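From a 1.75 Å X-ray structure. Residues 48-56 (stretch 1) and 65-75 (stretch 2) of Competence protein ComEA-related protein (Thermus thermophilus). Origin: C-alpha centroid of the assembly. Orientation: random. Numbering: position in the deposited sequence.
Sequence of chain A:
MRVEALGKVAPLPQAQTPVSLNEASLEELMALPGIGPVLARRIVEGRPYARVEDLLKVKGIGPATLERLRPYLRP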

# COMPACT_ATOMS: atom_id res chain seq x y z
N PRO A 48 -10.70 4.72 -4.69
CA PRO A 48 -10.53 4.55 -3.25
C PRO A 48 -10.63 3.11 -2.76
O PRO A 48 -11.19 2.25 -3.44
CB PRO A 48 -11.65 5.41 -2.67
CG PRO A 48 -12.76 5.13 -3.62
CD PRO A 48 -12.08 5.18 -4.99
N TYR A 49 -10.09 2.88 -1.56
CA TYR A 49 -10.15 1.58 -0.89
C TYR A 49 -11.05 1.76 0.32
O TYR A 49 -10.89 2.72 1.08
CB TYR A 49 -8.75 1.16 -0.43
CG TYR A 49 -7.78 0.99 -1.57
CD1 TYR A 49 -6.94 2.03 -1.97
CD2 TYR A 49 -7.78 -0.18 -2.33
CE1 TYR A 49 -6.14 1.90 -3.10
CE2 TYR A 49 -6.99 -0.32 -3.45
CZ TYR A 49 -6.17 0.73 -3.83
OH TYR A 49 -5.40 0.59 -4.96
N ALA A 50 -12.02 0.86 0.51
CA ALA A 50 -12.91 0.95 1.67
C ALA A 50 -12.26 0.23 2.85
O ALA A 50 -12.52 0.56 4.01
CB ALA A 50 -14.28 0.33 1.35
N ARG A 51 -11.43 -0.76 2.55
CA ARG A 51 -10.71 -1.51 3.56
C ARG A 51 -9.39 -1.96 2.95
O ARG A 51 -9.24 -1.99 1.73
CB ARG A 51 -11.52 -2.71 4.08
CG ARG A 51 -11.81 -3.83 3.05
CD ARG A 51 -13.26 -3.83 2.58
NE ARG A 51 -13.53 -4.89 1.60
CZ ARG A 51 -14.06 -6.08 1.89
NH1 ARG A 51 -14.38 -6.38 3.14
NH2 ARG A 51 -14.27 -6.97 0.92
N VAL A 52 -8.43 -2.31 3.80
CA VAL A 52 -7.12 -2.73 3.31
C VAL A 52 -7.22 -3.96 2.43
O VAL A 52 -6.44 -4.13 1.50
CB VAL A 52 -6.16 -2.98 4.49
CG1 VAL A 52 -4.87 -3.62 4.01
CG2 VAL A 52 -5.85 -1.64 5.18
N GLU A 53 -8.20 -4.81 2.70
CA GLU A 53 -8.34 -6.02 1.91
C GLU A 53 -8.70 -5.72 0.46
O GLU A 53 -8.58 -6.59 -0.41
CB GLU A 53 -9.39 -6.94 2.53
CG GLU A 53 -9.02 -8.41 2.52
CD GLU A 53 -7.64 -8.69 3.11
OE1 GLU A 53 -7.08 -7.84 3.84
OE2 GLU A 53 -7.13 -9.80 2.86
N ASP A 54 -9.15 -4.50 0.18
CA ASP A 54 -9.49 -4.14 -1.20
C ASP A 54 -8.22 -4.04 -2.04
O ASP A 54 -8.28 -3.94 -3.26
CB ASP A 54 -10.27 -2.82 -1.27
CG ASP A 54 -11.68 -2.95 -0.70
OD1 ASP A 54 -12.27 -4.05 -0.76
OD2 ASP A 54 -12.23 -1.94 -0.21
N LEU A 55 -7.06 -4.08 -1.39
CA LEU A 55 -5.80 -4.01 -2.12
C LEU A 55 -5.66 -5.22 -3.04
O LEU A 55 -4.85 -5.22 -3.97
CB LEU A 55 -4.64 -3.97 -1.13
CG LEU A 55 -3.29 -3.48 -1.63
CD1 LEU A 55 -3.42 -2.05 -2.22
CD2 LEU A 55 -2.31 -3.49 -0.45
N LEU A 56 -6.45 -6.26 -2.78
CA LEU A 56 -6.40 -7.45 -3.62
C LEU A 56 -6.90 -7.16 -5.04
O LEU A 56 -6.80 -8.02 -5.92
CB LEU A 56 -7.20 -8.60 -3.00
CG LEU A 56 -6.54 -9.23 -1.77
CD1 LEU A 56 -7.42 -10.33 -1.20
CD2 LEU A 56 -5.17 -9.80 -2.17
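Stretch 2 65-75: TLERLRPYLRP

Stretch 1 enters as a loop, with a cis peptide bond before Pro-48, and turns at Val-52 into a 3-10 segment that continues beyond Leu-56. Its i to i+3 pattern is explicit: Leu-55 N donates to Val-52 O at 3.0 Å and Leu-56 N to Glu-53 O at 3.2 Å. Asp-54 secures the entry, its OD2 accepting from Ala-50 N at 2.9 Å and from Arg-51 N at 3.1 Å.

Stretch 2 starts within a helix, where Arg-70 N donates to Leu-66 O at 3.0 Å, and reaches extended geometry at Leu-73 and Arg-74, with phi/psi of -112/156 and -146/163. The CA atoms of Leu-55 and Leu-66 lie 7.6 Å apart, those of Arg-51 and Pro-75 5.4 Å. The later residue of stretch 2 thus pairs with the earlier one of stretch 1, so the two run in opposite senses overall. No backbone hydrogen bond joins them; side chains carry most of the contact, which buries 493 Å² in total.

Leu-66 is central to the apolar part. Its CD1 lies 3.6 Å from Leu-55 CD2 and 4.0 Å from Val-52 CG1, while its CD2 is 3.7 Å from Leu-56 CG. Leu-73 reaches the same patch: its CD1 is 3.9 Å from both Val-52 CG1 and Leu-55 CD2. Leu-69 touches more lightly, its CD1 4.3 Å from Leu-55 CD2. At the chain terminus, Pro-75 CG approaches Ala-50 O to 4.0 Å, and Val-52 CG2 lies 3.9 Å from Arg-74 C.

A bidentate salt bridge supplies the polar link. Arg-70 NE donates to Glu-53 OE1 at 3.0 Å (161°) and Arg-70 NH2 to Glu-53 OE2 at 2.5 Å (152°). Both CA-to-CB bonds point sideways, yet the side-chain ends come nearer, and OE2 meets the guanidinium edge near its plane.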

# COMPACT_ATOMS: atom_id res chain seq x y z
N THR A 65 1.94 -10.95 -0.27
CA THR A 65 2.41 -9.57 -0.30
C THR A 65 1.60 -8.79 0.71
O THR A 65 2.14 -8.06 1.53
CB THR A 65 2.17 -8.91 -1.66
OG1 THR A 65 2.80 -9.68 -2.69
CG2 THR A 65 2.75 -7.50 -1.66
N LEU A 66 0.29 -8.95 0.62
CA LEU A 66 -0.63 -8.25 1.50
C LEU A 66 -0.42 -8.65 2.95
O LEU A 66 -0.46 -7.80 3.84
CB LEU A 66 -2.07 -8.55 1.07
CG LEU A 66 -3.19 -7.78 1.75
CD1 LEU A 66 -2.88 -6.30 1.76
CD2 LEU A 66 -4.48 -8.04 1.00
N GLU A 67 -0.18 -9.93 3.19
CA GLU A 67 0.03 -10.44 4.54
C GLU A 67 1.14 -9.67 5.26
O GLU A 67 1.03 -9.33 6.44
CB GLU A 67 0.39 -11.93 4.49
CG GLU A 67 0.44 -12.61 5.86
CD GLU A 67 0.73 -14.10 5.76
OE1 GLU A 67 0.65 -14.79 6.80
OE2 GLU A 67 1.04 -14.58 4.65
N ARG A 68 2.21 -9.39 4.53
CA ARG A 68 3.34 -8.67 5.10
C ARG A 68 3.04 -7.20 5.35
O ARG A 68 3.56 -6.61 6.29
CB ARG A 68 4.55 -8.77 4.17
CG ARG A 68 4.98 -10.19 3.84
CD ARG A 68 5.45 -10.96 5.07
NE ARG A 68 4.34 -11.36 5.94
CZ ARG A 68 4.45 -12.26 6.92
NH1 ARG A 68 5.62 -12.85 7.15
NH2 ARG A 68 3.40 -12.58 7.66
N LEU A 69 2.19 -6.62 4.50
CA LEU A 69 1.84 -5.21 4.60
C LEU A 69 0.75 -4.82 5.59
O LEU A 69 0.68 -3.67 6.00
CB LEU A 69 1.42 -4.67 3.24
CG LEU A 69 2.46 -4.59 2.12
CD1 LEU A 69 1.76 -4.21 0.83
CD2 LEU A 69 3.53 -3.57 2.47
N ARG A 70 -0.10 -5.77 5.97
CA ARG A 70 -1.21 -5.45 6.87
C ARG A 70 -0.86 -4.67 8.13
O ARG A 70 -1.60 -3.79 8.54
CB ARG A 70 -1.97 -6.73 7.25
CG ARG A 70 -2.69 -7.38 6.08
CD ARG A 70 -4.02 -7.96 6.51
NE ARG A 70 -4.67 -8.65 5.40
CZ ARG A 70 -4.34 -9.86 4.99
NH1 ARG A 70 -3.37 -10.52 5.60
NH2 ARG A 70 -4.96 -10.41 3.96
N PRO A 71 0.28 -4.99 8.76
CA PRO A 71 0.61 -4.24 9.98
C PRO A 71 0.87 -2.74 9.74
O PRO A 71 0.68 -1.93 10.65
CB PRO A 71 1.86 -4.96 10.50
CG PRO A 71 1.64 -6.37 10.03
CD PRO A 71 1.17 -6.16 8.61
N TYR A 72 1.29 -2.39 8.53
CA TYR A 72 1.63 -1.00 8.19
C TYR A 72 0.55 -0.17 7.50
O TYR A 72 0.74 1.03 7.29
CB TYR A 72 2.87 -0.97 7.29
CG TYR A 72 4.03 -1.82 7.77
CD1 TYR A 72 4.05 -3.19 7.53
CD2 TYR A 72 5.08 -1.26 8.49
CE1 TYR A 72 5.09 -3.99 8.00
CE2 TYR A 72 6.12 -2.05 8.98
CZ TYR A 72 6.12 -3.41 8.73
OH TYR A 72 7.13 -4.20 9.23
N LEU A 73 -0.59 -0.77 7.18
CA LEU A 73 -1.62 -0.07 6.42
C LEU A 73 -2.95 0.27 7.09
O LEU A 73 -3.38 -0.37 8.04
CB LEU A 73 -1.95 -0.89 5.17
CG LEU A 73 -0.81 -1.28 4.22
CD1 LEU A 73 -1.35 -2.22 3.14
CD2 LEU A 73 -0.21 -0.03 3.63
N ARG A 74 -3.59 1.30 6.54
CA ARG A 74 -4.92 1.72 6.97
C ARG A 74 -5.58 2.22 5.69
O ARG A 74 -4.90 2.47 4.70
CB ARG A 74 -4.87 2.82 8.03
CG ARG A 74 -4.10 4.08 7.65
CD ARG A 74 -4.14 5.06 8.81
NE ARG A 74 -3.28 6.22 8.57
CZ ARG A 74 -3.70 7.38 8.08
NH1 ARG A 74 -2.83 8.36 7.90
NH2 ARG A 74 -4.98 7.56 7.79
N PRO A 75 -6.91 2.34 5.67
CA PRO A 75 -7.55 2.82 4.43
C PRO A 75 -6.99 4.16 3.96
O PRO A 75 -6.69 5.02 4.81
CB PRO A 75 -9.02 2.89 4.81
CG PRO A 75 -9.16 1.76 5.80
CD PRO A 75 -7.93 1.95 6.66
OXT PRO A 75 -6.87 4.34 2.72